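Local coordinates for protein geranylgeranyl pyrophosphate synthase (Geoglobus acetivorans, PDB 5JFQ) that builds geranylgeranyl diphosphate, with lesser amounts of farnesyl diphosphate, by adding isopentenyl diphosphate units to dimethylallyl diphosphate as a magnesium-dependent homodimer, at residues 206-211 and 292-297; 126-131 and 188-193; 35-40 and 113-118; 149-154 and 173-178; 216-221 and 241-246. All coordinates share one frame; numbering follows the deposited sequence.

All five contacts join helices of a single all-alpha prenyl synthase fold. Along the chain contact 3 closes first; contact 2 follows, and contact 4 is nested inside it, both joining helix 130-159, or the loop leading into it, to helix 165-190; contact 1 comes last and encloses contact 5, the two sharing helix 195-221. Contacts 1 and 4 touch through Ile-206, Ile-210 and Arg-173, their centres 16 Å apart. Contacts 2 and 5 are farthest apart, 38 Å between centres and on opposite sides of the chain's centre. Contacts 2, 3 and 4 also reach the second subunit, whereas contacts 4 and 5 hold or border residues probably used for substrate diphosphate and magnesium.

Contact 1 of 5, residues 206-211 and 292-297; sequences IYSGIG and EMAKKN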
# COMPACT_ATOMS: atom_id res chain seq x y z
N ILE B 206 -9.19 12.70 -15.98
CA ILE B 206 -9.78 13.30 -14.79
C ILE B 206 -11.21 13.70 -15.07
O ILE B 206 -12.14 13.32 -14.34
CB ILE B 206 -8.96 14.51 -14.32
CG1 ILE B 206 -7.63 14.04 -13.75
CG2 ILE B 206 -9.75 15.32 -13.32
CD1 ILE B 206 -6.48 14.52 -14.58
N TYR B 207 -11.41 14.47 -16.14
CA TYR B 207 -12.75 14.97 -16.44
C TYR B 207 -13.70 13.82 -16.68
O TYR B 207 -14.83 13.83 -16.17
CB TYR B 207 -12.69 15.91 -17.64
CG TYR B 207 -11.83 17.11 -17.34
CD1 TYR B 207 -11.74 17.60 -16.05
CD2 TYR B 207 -11.09 17.73 -18.33
CE1 TYR B 207 -10.97 18.68 -15.75
CE2 TYR B 207 -10.31 18.83 -18.04
CZ TYR B 207 -10.25 19.29 -16.74
OH TYR B 207 -9.47 20.38 -16.42
N SER B 208 -13.26 12.80 -17.40
CA SER B 208 -14.09 11.62 -17.54
C SER B 208 -14.43 11.05 -16.17
O SER B 208 -15.55 10.58 -15.95
CB SER B 208 -13.39 10.59 -18.41
OG SER B 208 -12.94 11.22 -19.60
N GLY B 209 -13.49 11.12 -15.23
CA GLY B 209 -13.75 10.57 -13.90
C GLY B 209 -14.83 11.35 -13.17
O GLY B 209 -15.80 10.78 -12.68
N ILE B 210 -14.67 12.67 -13.10
CA ILE B 210 -15.63 13.49 -12.37
C ILE B 210 -17.02 13.33 -12.95
O ILE B 210 -17.97 12.99 -12.24
CB ILE B 210 -15.17 14.95 -12.37
CG1 ILE B 210 -13.79 15.00 -11.69
CG2 ILE B 210 -16.20 15.82 -11.67
CD1 ILE B 210 -13.08 16.30 -11.84
N GLY B 211 -17.16 13.56 -14.25
CA GLY B 211 -18.43 13.28 -14.89
C GLY B 211 -18.93 11.87 -14.62
O GLY B 211 -20.10 11.67 -14.31
N GLU B 292 -17.44 16.70 -21.90
CA GLU B 292 -17.07 17.52 -23.05
C GLU B 292 -15.68 18.10 -22.86
O GLU B 292 -14.86 18.08 -23.79
CB GLU B 292 -18.12 18.62 -23.25
CG GLU B 292 -19.47 18.05 -23.66
CD GLU B 292 -19.41 17.33 -25.00
OE1 GLU B 292 -18.99 17.98 -25.98
OE2 GLU B 292 -19.78 16.13 -25.07
N MET B 293 -15.37 18.58 -21.65
CA MET B 293 -14.01 19.03 -21.37
C MET B 293 -12.99 17.91 -21.57
O MET B 293 -11.81 18.19 -21.83
CB MET B 293 -13.94 19.56 -19.94
CG MET B 293 -13.34 20.95 -19.81
SD MET B 293 -13.26 21.49 -18.07
CE MET B 293 -14.90 21.05 -17.47
N ALA B 294 -13.41 16.66 -21.45
CA ALA B 294 -12.51 15.55 -21.73
C ALA B 294 -12.28 15.41 -23.23
O ALA B 294 -11.13 15.31 -23.69
CB ALA B 294 -13.09 14.26 -21.15
N LYS B 295 -13.37 15.41 -24.02
CA LYS B 295 -13.24 15.33 -25.47
C LYS B 295 -12.42 16.50 -26.00
O LYS B 295 -11.37 16.31 -26.61
CB LYS B 295 -14.62 15.32 -26.12
CG LYS B 295 -15.48 14.14 -25.77
CD LYS B 295 -16.94 14.58 -25.79
CE LYS B 295 -17.89 13.43 -25.59
NZ LYS B 295 -19.29 13.88 -25.72
N LYS B 296 -12.89 17.73 -25.75
CA LYS B 296 -12.18 18.91 -26.23
C LYS B 296 -10.74 18.91 -25.77
O LYS B 296 -9.91 19.60 -26.37
CB LYS B 296 -12.88 20.18 -25.76
N ASN B 297 -10.42 18.16 -24.72
CA ASN B 297 -9.03 18.00 -24.33
C ASN B 297 -8.36 16.95 -25.19
O ASN B 297 -7.21 17.13 -25.63
CB ASN B 297 -8.94 17.63 -22.86
CG ASN B 297 -7.86 18.39 -22.15
OD1 ASN B 297 -6.68 18.09 -22.32
ND2 ASN B 297 -8.24 19.39 -21.38
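Tyr-207 lies against Met-293 and Ala-294 where helix 195-221 runs antiparallel to helix 280-298, the two short axes 8.1 Å apart and 164° between their directions. Starting at the root of the tyrosine, Tyr-207 CB meets Ala-294 CB at 3.9 Å. With chi1 at -62°, Tyr-207 CG stands anti to the carbonyl carbon and faces Met-293 CB at 4.1 Å. Along one side of the ring, Tyr-207 CD2 lies 3.8 Å from that same Met-293 CB and also near the Met-293 carbonyl. Farther out, CE2 and CZ lie under the sulfur: Met-293 SD is 4.1 Å from the centroid of the Tyr-207 ring, over the face and shifted toward the rim, a Met-aromatic contact. The side chain of Asn-297 borders the ring's edge. One residue on, Ser-208 OG rests 3.4 Å from Ala-294 CB. The small Ala-294 CB thus sits between the tyrosine root and the serine, consistent with the close spacing of the axes. Ser-208 OG is taken by Tyr-204 O of its own helix, and the segments meet through dispersion and through sulfur over an aromatic face, with no polar bond linking them.

Contact 2 of 5, residues 126-131 and 188-193; sequences SDAPPE and AVLFGK
Chi1 values of -81° in Leu-190 and -47° in Phe-191 set each CG anti to its own carbonyl carbon, and the two side chains then meet segment 126-131 from neighbouring positions at the end of helix 165-190. Leu-190 divides its branches: its CD1 lies 4.0 Å from Ser-126 OG, while its CD2 is 4.0 Å from Ala-128 CB. The Phe-191 ring turns an edge to the loop, its CE1 coming 3.9 Å from Ala-128 CB and lying near the carbonyl of Asp-127; over one face of this ring sits Leu-190 CB. Ala-128 CB is therefore touched by leucine, phenylalanine and the Leu-190 carbonyl, whose O is 3.4 Å away. Pro-129 CD approaches the same Leu-190 O at 3.5 Å. Asp-127 is the centre of an inverse gamma turn in the loop before helix 130-159, and Pro-129 is the N-cap residue of that helix. Beyond it, Pro-130 packs on Pro-130 of the second subunit. Across the contact Leu-190 O meets carbon atoms, yet Asn-132 ND2 donates a hydrogen bond to it, and Ser-126 OG bonds to Leu-123 O. Both polar atoms, one on each segment, are thus paired by nearby residues, leaving apolar packing to join the segments.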
# COMPACT_ATOMS: atom_id res chain seq x y z
N SER B 126 6.99 -3.41 -17.25
CA SER B 126 6.61 -2.87 -18.54
C SER B 126 7.75 -2.94 -19.55
O SER B 126 8.92 -2.74 -19.21
CB SER B 126 6.13 -1.43 -18.39
OG SER B 126 4.82 -1.39 -17.84
N ASP B 127 7.40 -3.24 -20.80
CA ASP B 127 8.33 -3.17 -21.93
C ASP B 127 8.35 -1.73 -22.43
O ASP B 127 7.66 -1.35 -23.39
CB ASP B 127 7.91 -4.13 -23.02
CG ASP B 127 8.71 -3.93 -24.30
OD1 ASP B 127 9.87 -3.43 -24.25
OD2 ASP B 127 8.15 -4.27 -25.36
N ALA B 128 9.14 -0.91 -21.76
CA ALA B 128 9.27 0.49 -22.12
C ALA B 128 10.60 1.00 -21.59
O ALA B 128 11.22 0.35 -20.74
CB ALA B 128 8.09 1.32 -21.57
N PRO B 129 11.08 2.14 -22.10
CA PRO B 129 12.32 2.75 -21.57
C PRO B 129 12.28 2.82 -20.06
O PRO B 129 11.30 3.30 -19.49
CB PRO B 129 12.29 4.16 -22.18
CG PRO B 129 11.45 4.05 -23.39
CD PRO B 129 10.48 2.93 -23.20
N PRO B 130 13.34 2.39 -19.37
CA PRO B 130 13.27 2.30 -17.89
C PRO B 130 13.05 3.64 -17.23
O PRO B 130 12.24 3.77 -16.30
CB PRO B 130 14.62 1.68 -17.51
CG PRO B 130 15.19 1.14 -18.83
CD PRO B 130 14.67 2.03 -19.89
N GLU B 131 13.80 4.65 -17.67
CA GLU B 131 13.56 6.07 -17.49
C GLU B 131 12.08 6.43 -17.42
O GLU B 131 11.66 7.23 -16.57
CB GLU B 131 14.24 6.78 -18.66
CG GLU B 131 14.17 5.81 -19.89
CD GLU B 131 14.90 6.26 -21.12
OE1 GLU B 131 14.71 7.41 -21.56
OE2 GLU B 131 15.68 5.44 -21.65
N ALA B 188 1.30 7.73 -22.48
CA ALA B 188 2.11 8.88 -22.85
C ALA B 188 3.37 8.95 -22.03
O ALA B 188 4.42 9.41 -22.51
CB ALA B 188 1.31 10.17 -22.69
N VAL B 189 3.31 8.52 -20.77
CA VAL B 189 4.50 8.50 -19.95
C VAL B 189 5.41 7.36 -20.37
O VAL B 189 6.62 7.53 -20.52
CB VAL B 189 4.14 8.41 -18.46
CG1 VAL B 189 5.41 8.49 -17.62
CG2 VAL B 189 3.18 9.51 -18.10
N LEU B 190 4.82 6.17 -20.56
CA LEU B 190 5.62 4.98 -20.83
C LEU B 190 6.38 5.08 -22.15
O LEU B 190 7.51 4.61 -22.25
CB LEU B 190 4.72 3.74 -20.81
CG LEU B 190 4.40 3.21 -19.41
CD1 LEU B 190 3.40 2.06 -19.39
CD2 LEU B 190 5.69 2.80 -18.73
N PHE B 191 5.78 5.72 -23.15
CA PHE B 191 6.34 5.79 -24.50
C PHE B 191 6.75 7.21 -24.86
O PHE B 191 6.63 7.62 -26.01
CB PHE B 191 5.33 5.24 -25.50
CG PHE B 191 4.76 3.95 -25.07
CD1 PHE B 191 5.56 3.01 -24.44
CD2 PHE B 191 3.42 3.68 -25.23
CE1 PHE B 191 5.05 1.81 -24.00
CE2 PHE B 191 2.90 2.48 -24.79
CZ PHE B 191 3.72 1.54 -24.17
N GLY B 192 7.20 7.97 -23.87
CA GLY B 192 7.94 9.18 -24.16
C GLY B 192 7.22 10.21 -25.00
O GLY B 192 7.88 11.05 -25.63
N LYS B 193 5.89 10.19 -25.04
CA LYS B 193 5.24 11.36 -25.61
C LYS B 193 5.51 12.56 -24.71
O LYS B 193 5.96 12.43 -23.57
CB LYS B 193 3.74 11.10 -25.81
CG LYS B 193 3.45 9.72 -26.39
CD LYS B 193 4.36 9.40 -27.58
CE LYS B 193 3.85 8.18 -28.34
NZ LYS B 193 4.72 7.80 -29.49

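Contact 3 of 5, residues 35-40 and 113-118; sequences AARHYL and DTLYAE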
# COMPACT_ATOMS: atom_id res chain seq x y z
N ALA B 35 -8.82 -13.80 -0.53
CA ALA B 35 -9.30 -12.45 -0.30
C ALA B 35 -8.79 -11.48 -1.35
O ALA B 35 -9.55 -10.64 -1.85
CB ALA B 35 -8.89 -11.98 1.10
N ALA B 36 -7.50 -11.56 -1.70
CA ALA B 36 -6.95 -10.58 -2.63
C ALA B 36 -7.47 -10.75 -4.05
O ALA B 36 -7.40 -9.81 -4.84
CB ALA B 36 -5.42 -10.65 -2.65
N ARG B 37 -7.96 -11.93 -4.41
CA ARG B 37 -8.48 -12.14 -5.75
C ARG B 37 -9.99 -12.14 -5.78
O ARG B 37 -10.56 -12.35 -6.84
CB ARG B 37 -7.97 -13.45 -6.35
CG ARG B 37 -6.63 -13.37 -7.05
CD ARG B 37 -5.63 -12.85 -6.10
NE ARG B 37 -4.24 -13.05 -6.51
CZ ARG B 37 -3.37 -12.07 -6.71
NH1 ARG B 37 -3.73 -10.81 -6.55
NH2 ARG B 37 -2.12 -12.38 -7.04
N HIS B 38 -10.63 -11.91 -4.63
CA HIS B 38 -12.09 -11.99 -4.56
C HIS B 38 -12.76 -11.06 -5.56
O HIS B 38 -13.59 -11.50 -6.37
CB HIS B 38 -12.56 -11.68 -3.14
CG HIS B 38 -14.03 -11.84 -2.96
ND1 HIS B 38 -14.70 -13.01 -3.28
CD2 HIS B 38 -14.97 -10.98 -2.50
CE1 HIS B 38 -15.99 -12.85 -3.02
NE2 HIS B 38 -16.18 -11.64 -2.54
N TYR B 39 -12.41 -9.77 -5.55
CA TYR B 39 -13.07 -8.84 -6.47
C TYR B 39 -12.65 -9.07 -7.91
O TYR B 39 -13.47 -8.96 -8.83
CB TYR B 39 -12.81 -7.39 -6.08
CG TYR B 39 -13.50 -6.95 -4.80
CD1 TYR B 39 -14.59 -7.66 -4.28
CD2 TYR B 39 -13.05 -5.83 -4.11
CE1 TYR B 39 -15.19 -7.25 -3.12
CE2 TYR B 39 -13.66 -5.42 -2.95
CZ TYR B 39 -14.73 -6.13 -2.46
OH TYR B 39 -15.33 -5.71 -1.29
N LEU B 40 -11.36 -9.36 -8.14
CA LEU B 40 -10.92 -9.59 -9.51
C LEU B 40 -11.70 -10.72 -10.14
O LEU B 40 -12.14 -10.62 -11.30
CB LEU B 40 -9.42 -9.88 -9.57
CG LEU B 40 -8.52 -8.71 -9.16
CD1 LEU B 40 -7.13 -9.20 -8.79
CD2 LEU B 40 -8.45 -7.64 -10.25
N ASP B 113 -3.33 -4.45 0.81
CA ASP B 113 -1.89 -4.17 0.91
C ASP B 113 -1.10 -5.02 -0.08
O ASP B 113 -0.07 -4.58 -0.59
CB ASP B 113 -1.38 -4.44 2.32
CG ASP B 113 -1.77 -3.37 3.30
OD1 ASP B 113 -2.33 -2.33 2.89
OD2 ASP B 113 -1.49 -3.56 4.50
N THR B 114 -1.58 -6.24 -0.34
CA THR B 114 -0.93 -7.15 -1.28
C THR B 114 -1.16 -6.71 -2.71
O THR B 114 -0.22 -6.60 -3.50
CB THR B 114 -1.45 -8.57 -1.09
OG1 THR B 114 -1.15 -9.03 0.24
CG2 THR B 114 -0.81 -9.48 -2.13
N LEU B 115 -2.42 -6.47 -3.08
CA LEU B 115 -2.71 -5.87 -4.37
C LEU B 115 -1.89 -4.60 -4.58
O LEU B 115 -1.33 -4.38 -5.66
CB LEU B 115 -4.21 -5.57 -4.47
CG LEU B 115 -5.10 -6.83 -4.59
CD1 LEU B 115 -6.59 -6.51 -4.43
CD2 LEU B 115 -4.84 -7.57 -5.91
N TYR B 116 -1.78 -3.78 -3.53
CA TYR B 116 -1.06 -2.50 -3.63
C TYR B 116 0.38 -2.72 -4.07
O TYR B 116 0.86 -2.08 -5.00
CB TYR B 116 -1.12 -1.79 -2.28
CG TYR B 116 -1.07 -0.27 -2.24
CD1 TYR B 116 -0.76 0.52 -3.36
CD2 TYR B 116 -1.34 0.38 -1.04
CE1 TYR B 116 -0.72 1.92 -3.26
CE2 TYR B 116 -1.30 1.75 -0.91
CZ TYR B 116 -1.00 2.53 -2.01
OH TYR B 116 -1.00 3.89 -1.78
N ALA B 117 1.10 -3.62 -3.39
CA ALA B 117 2.46 -3.92 -3.81
C ALA B 117 2.47 -4.61 -5.17
O ALA B 117 3.31 -4.30 -6.03
CB ALA B 117 3.16 -4.80 -2.76
N GLU B 118 1.53 -5.53 -5.40
CA GLU B 118 1.52 -6.27 -6.65
C GLU B 118 1.42 -5.33 -7.83
O GLU B 118 2.03 -5.58 -8.88
CB GLU B 118 0.40 -7.30 -6.65
CG GLU B 118 0.78 -8.61 -5.97
CD GLU B 118 -0.38 -9.62 -5.87
OE1 GLU B 118 -1.55 -9.19 -5.66
OE2 GLU B 118 -0.11 -10.84 -5.99
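Arg-37 and Glu-118 reach toward each other tip to tip and close a two-pronged salt bridge, the arginine placed between helices 30-36 and 38-42 and the glutamate on helix 105-123. Arg-37 NH1 donates to Glu-118 OE1 at 2.9 Å, and Arg-37 NH2 to Glu-118 OE2 at 2.7 Å. Both oxygens are met on their syn sides, and the guanidinium and carboxylate planes lie within 6° of each other. The two groups are nevertheless stepped, not coplanar: the donors stand some way out of the carboxylate plane, and the N-H...O angles, 137° and 131°, are well short of straight. Arg-37 NH2 has a second acceptor, Lys-25 O, and Arg-37 NE is also hydrogen-bonded outside the two segments. A bend at chi2 turns the arginine CD out of the extended line. Beside the bridge, in the guanidinium plane, Leu-115 CD2 lies at the edge, 3.5 Å from Arg-37 NH1, and it packs on Leu-40 CD1 at 4.0 Å. Leu-115 CD1 lies 3.4 Å from Ala-36 O. Farther round the helix Asp-113 and Tyr-116 bond to the second subunit. Each carboxylate oxygen has its own donor, end-on and bidentate, and burial probably strengthens the attraction although the bonds are bent.

Contact 4 of 5, residues 149-154 and 173-178; sequences EGQFMD and RKKTGV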
# COMPACT_ATOMS: atom_id res chain seq x y z
N GLU B 149 -5.72 10.79 -0.07
CA GLU B 149 -6.13 12.13 0.30
C GLU B 149 -7.61 12.35 -0.01
O GLU B 149 -8.34 12.93 0.79
CB GLU B 149 -5.26 13.16 -0.41
CG GLU B 149 -3.80 13.16 0.04
CD GLU B 149 -2.96 14.20 -0.69
OE1 GLU B 149 -3.47 14.78 -1.67
OE2 GLU B 149 -1.80 14.44 -0.28
N GLY B 150 -8.08 11.83 -1.15
CA GLY B 150 -9.48 11.97 -1.50
C GLY B 150 -10.40 11.20 -0.57
O GLY B 150 -11.36 11.75 -0.03
N GLN B 151 -10.12 9.91 -0.36
CA GLN B 151 -10.95 9.10 0.52
C GLN B 151 -11.02 9.71 1.91
O GLN B 151 -12.08 9.71 2.55
CB GLN B 151 -10.43 7.67 0.58
CG GLN B 151 -11.16 6.76 1.59
CD GLN B 151 -12.64 6.52 1.26
OE1 GLN B 151 -13.13 6.95 0.21
NE2 GLN B 151 -13.34 5.83 2.16
N PHE B 152 -9.91 10.26 2.39
CA PHE B 152 -9.95 10.96 3.67
C PHE B 152 -10.80 12.23 3.58
O PHE B 152 -11.48 12.60 4.54
CB PHE B 152 -8.53 11.28 4.11
CG PHE B 152 -8.44 11.96 5.43
CD1 PHE B 152 -8.43 11.22 6.59
CD2 PHE B 152 -8.35 13.33 5.50
CE1 PHE B 152 -8.35 11.85 7.82
CE2 PHE B 152 -8.26 13.97 6.71
CZ PHE B 152 -8.26 13.23 7.87
N MET B 153 -10.78 12.90 2.43
CA MET B 153 -11.64 14.07 2.26
C MET B 153 -13.11 13.67 2.23
O MET B 153 -13.93 14.23 2.96
CB MET B 153 -11.24 14.82 0.99
CG MET B 153 -10.07 15.75 1.19
SD MET B 153 -9.27 16.26 -0.34
CE MET B 153 -10.60 17.18 -1.11
N ASP B 154 -13.45 12.69 1.39
CA ASP B 154 -14.83 12.22 1.28
C ASP B 154 -15.40 11.84 2.63
O ASP B 154 -16.53 12.21 2.96
CB ASP B 154 -14.89 11.02 0.33
CG ASP B 154 -16.26 10.76 -0.19
OD1 ASP B 154 -17.03 11.74 -0.30
OD2 ASP B 154 -16.56 9.60 -0.52
N ARG B 173 -11.98 14.70 -7.81
CA ARG B 173 -10.82 14.68 -8.69
C ARG B 173 -9.76 13.72 -8.16
O ARG B 173 -9.18 12.94 -8.93
CB ARG B 173 -10.27 16.11 -8.83
CG ARG B 173 -8.98 16.22 -9.60
CD ARG B 173 -8.19 17.45 -9.17
NE ARG B 173 -6.78 17.23 -9.41
CZ ARG B 173 -5.89 16.96 -8.46
NH1 ARG B 173 -6.27 16.92 -7.19
NH2 ARG B 173 -4.62 16.76 -8.78
N LYS B 174 -9.50 13.76 -6.85
CA LYS B 174 -8.55 12.85 -6.23
C LYS B 174 -9.13 11.44 -6.08
O LYS B 174 -8.47 10.45 -6.40
CB LYS B 174 -8.12 13.38 -4.86
CG LYS B 174 -7.33 14.66 -4.86
CD LYS B 174 -6.83 14.91 -3.44
CE LYS B 174 -5.93 16.12 -3.32
NZ LYS B 174 -6.68 17.41 -3.40
N LYS B 175 -10.38 11.33 -5.60
CA LYS B 175 -10.86 10.04 -5.13
C LYS B 175 -11.09 9.07 -6.28
O LYS B 175 -10.73 7.89 -6.18
CB LYS B 175 -12.15 10.20 -4.31
CG LYS B 175 -12.65 8.90 -3.66
CD LYS B 175 -11.52 8.15 -2.94
CE LYS B 175 -11.90 6.73 -2.50
NZ LYS B 175 -12.11 5.74 -3.60
N THR B 176 -11.67 9.55 -7.38
CA THR B 176 -11.89 8.68 -8.52
C THR B 176 -11.34 9.23 -9.84
O THR B 176 -11.28 8.47 -10.82
CB THR B 176 -13.39 8.38 -8.67
OG1 THR B 176 -14.11 9.61 -8.81
CG2 THR B 176 -13.92 7.62 -7.43
N GLY B 177 -10.89 10.48 -9.89
CA GLY B 177 -10.47 11.10 -11.13
C GLY B 177 -9.04 10.81 -11.54
O GLY B 177 -8.80 10.37 -12.68
N VAL B 178 -8.07 11.04 -10.64
CA VAL B 178 -6.67 10.88 -11.02
C VAL B 178 -6.37 9.45 -11.43
O VAL B 178 -5.61 9.21 -12.36
CB VAL B 178 -5.71 11.35 -9.90
CG1 VAL B 178 -5.76 12.87 -9.74
CG2 VAL B 178 -5.97 10.61 -8.58
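Lys-175 and Lys-174 straddle the glycine of helix 130-159, one running along Gln-151 and the other across Glu-149. Lys-175 lies beside Gln-151 and points the same way: Lys-175 CD is 3.4 Å from the Gln-151 backbone N, and Lys-175 CE faces Gln-151 CB at 3.5 Å and the amide oxygen OE1. The chain is bent at chi2, 48°, which swings CD in over the backbone between Gly-150 and Gln-151. Lys-174 brings CE to 3.3 Å from Glu-149 OE1 and CD to 3.8 Å from Glu-149 CB. The Met-153 side chain crosses that of Lys-174 at about a right angle, Met-153 SD lying 4.2 Å from Lys-174 NZ. Between the two lysines Gly-150, with no side chain, has its CA 4.3 Å from Lys-175 CA. The crossing, 131° between the short axes, belongs to the all-alpha core of trans-prenyl synthases, in which Lys-175 probably binds dimethylallyl diphosphate. Helix 165-190 widens to a pi-type turn at 173-177. The ammonium groups are anchored farther out. Lys-175 NZ forms a salt bridge with Asp-84, a likely magnesium ligand in the first aspartate-rich motif, and Gln-151 also packs against this motif at Asp-84 and Asp-88. Lys-174 NZ, 4.5 Å from Glu-149 OE1, has its salt bridge with Glu-170, whereas Glu-149 OE2 hydrogen-bonds Tyr-33 OH of the second subunit.

Contact 5 of 5, residues 216-221 and 241-246; sequences DDLLDI and TLIVIK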
# COMPACT_ATOMS: atom_id res chain seq x y z
N ASP B 216 -22.71 8.62 -11.54
CA ASP B 216 -22.93 7.47 -10.67
C ASP B 216 -23.75 7.85 -9.45
O ASP B 216 -24.42 7.00 -8.86
CB ASP B 216 -21.58 6.87 -10.26
CG ASP B 216 -21.67 5.37 -9.97
OD1 ASP B 216 -22.24 4.61 -10.78
OD2 ASP B 216 -21.16 4.96 -8.90
N ASP B 217 -23.71 9.13 -9.06
CA ASP B 217 -24.58 9.61 -8.00
C ASP B 217 -25.99 9.87 -8.51
O ASP B 217 -26.96 9.74 -7.74
CB ASP B 217 -23.99 10.89 -7.39
CG ASP B 217 -22.56 10.70 -6.93
OD1 ASP B 217 -22.20 9.55 -6.61
OD2 ASP B 217 -21.81 11.70 -6.89
N LEU B 218 -26.11 10.23 -9.78
CA LEU B 218 -27.42 10.39 -10.39
C LEU B 218 -28.14 9.05 -10.51
O LEU B 218 -29.36 8.99 -10.33
CB LEU B 218 -27.28 11.03 -11.77
CG LEU B 218 -26.86 12.50 -11.73
CD1 LEU B 218 -26.42 12.98 -13.12
CD2 LEU B 218 -28.02 13.30 -11.19
N LEU B 219 -27.40 7.97 -10.79
CA LEU B 219 -28.02 6.66 -10.97
C LEU B 219 -28.71 6.14 -9.71
O LEU B 219 -29.46 5.15 -9.80
CB LEU B 219 -26.97 5.63 -11.44
CG LEU B 219 -26.49 5.65 -12.90
CD1 LEU B 219 -25.46 4.55 -13.14
CD2 LEU B 219 -27.65 5.52 -13.88
N ASP B 220 -28.48 6.76 -8.56
CA ASP B 220 -29.18 6.42 -7.33
C ASP B 220 -30.53 7.14 -7.21
O ASP B 220 -31.47 6.63 -6.58
CB ASP B 220 -28.28 6.75 -6.13
CG ASP B 220 -28.87 6.29 -4.82
OD1 ASP B 220 -29.30 7.15 -4.04
OD2 ASP B 220 -28.89 5.06 -4.59
N ILE B 221 -30.62 8.33 -7.80
CA ILE B 221 -31.89 9.02 -8.01
C ILE B 221 -32.68 8.38 -9.16
O ILE B 221 -33.92 8.42 -9.17
CB ILE B 221 -31.60 10.51 -8.26
CG1 ILE B 221 -31.47 11.28 -6.95
CG2 ILE B 221 -32.62 11.14 -9.17
CD1 ILE B 221 -31.30 12.76 -7.18
N THR B 241 -23.48 14.31 -2.29
CA THR B 241 -23.28 14.28 -3.72
C THR B 241 -23.32 15.72 -4.25
O THR B 241 -23.54 16.67 -3.50
CB THR B 241 -24.35 13.40 -4.37
OG1 THR B 241 -25.62 13.72 -3.79
CG2 THR B 241 -24.06 11.94 -4.08
N LEU B 242 -23.10 15.87 -5.55
CA LEU B 242 -23.20 17.19 -6.16
C LEU B 242 -24.63 17.70 -6.16
O LEU B 242 -24.85 18.92 -6.08
CB LEU B 242 -22.66 17.16 -7.58
CG LEU B 242 -22.58 18.53 -8.25
CD1 LEU B 242 -21.85 19.51 -7.32
CD2 LEU B 242 -21.89 18.44 -9.60
N ILE B 243 -25.61 16.80 -6.25
CA ILE B 243 -27.02 17.18 -6.22
C ILE B 243 -27.37 17.82 -4.88
O ILE B 243 -27.81 18.97 -4.81
CB ILE B 243 -27.92 15.96 -6.52
CG1 ILE B 243 -27.33 14.72 -5.86
CG2 ILE B 243 -28.08 15.74 -8.00
CD1 ILE B 243 -28.17 13.48 -5.94
N VAL B 244 -27.16 17.07 -3.79
CA VAL B 244 -27.48 17.58 -2.47
C VAL B 244 -26.62 18.78 -2.09
O VAL B 244 -26.95 19.49 -1.14
CB VAL B 244 -27.36 16.48 -1.39
CG1 VAL B 244 -28.25 15.29 -1.72
CG2 VAL B 244 -25.92 16.05 -1.22
N ILE B 245 -25.52 19.03 -2.80
CA ILE B 245 -24.74 20.22 -2.46
C ILE B 245 -25.35 21.45 -3.13
O ILE B 245 -25.42 22.53 -2.53
CB ILE B 245 -23.26 20.03 -2.81
CG1 ILE B 245 -22.63 19.08 -1.80
CG2 ILE B 245 -22.51 21.34 -2.74
CD1 ILE B 245 -21.22 18.74 -2.10
N LYS B 246 -25.82 21.29 -4.37
CA LYS B 246 -26.56 22.36 -5.02
C LYS B 246 -27.84 22.68 -4.26
O LYS B 246 -28.07 23.82 -3.86
CB LYS B 246 -26.87 21.98 -6.47
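Ile-243, Asp-217 and Thr-241 carry most of the contact between the second aspartate-rich motif, the DDLLD sequence near the end of helix 195-221, and the start of helix 242-249. In this family the motif serves the allylic diphosphate and its magnesium ions; here Lys-239, two residues before Thr-241, probably binds dimethylallyl diphosphate. The short axes run at 79° to each other and 10.7 Å apart, so side chains bridge the gap. The CB and the carboxylate of Asp-217 lie against the threonine methyl: Asp-217 CB and CG are each 3.5 Å from Thr-241 CG2, the two side chains sliding past one another in opposite directions. Chi1 of -54° puts the aspartate CG anti to its carbonyl carbon, next to that methyl. Asp-217 OD1 receives a hydrogen bond from Gln-213 NE2 one turn earlier in the helix, and Gln-213 is itself a probable ligand of the allylic diphosphate. Tyr-168 of helix 165-190 covers another part of Asp-217. Ile-243 splits its branches between two partners. Its CD1 meets Ile-221 CD1 tip to tip, although the position of this branch is only approximate. Ile-221 and Ile-243 also pack against Leu-274 of helix 264-276. Leu-218 and Ile-243 both touch Ala-283 of helix 280-298, and their side chains cross at a slant, Ile-243 CG2 meeting Leu-218 CD2 at 4.0 Å.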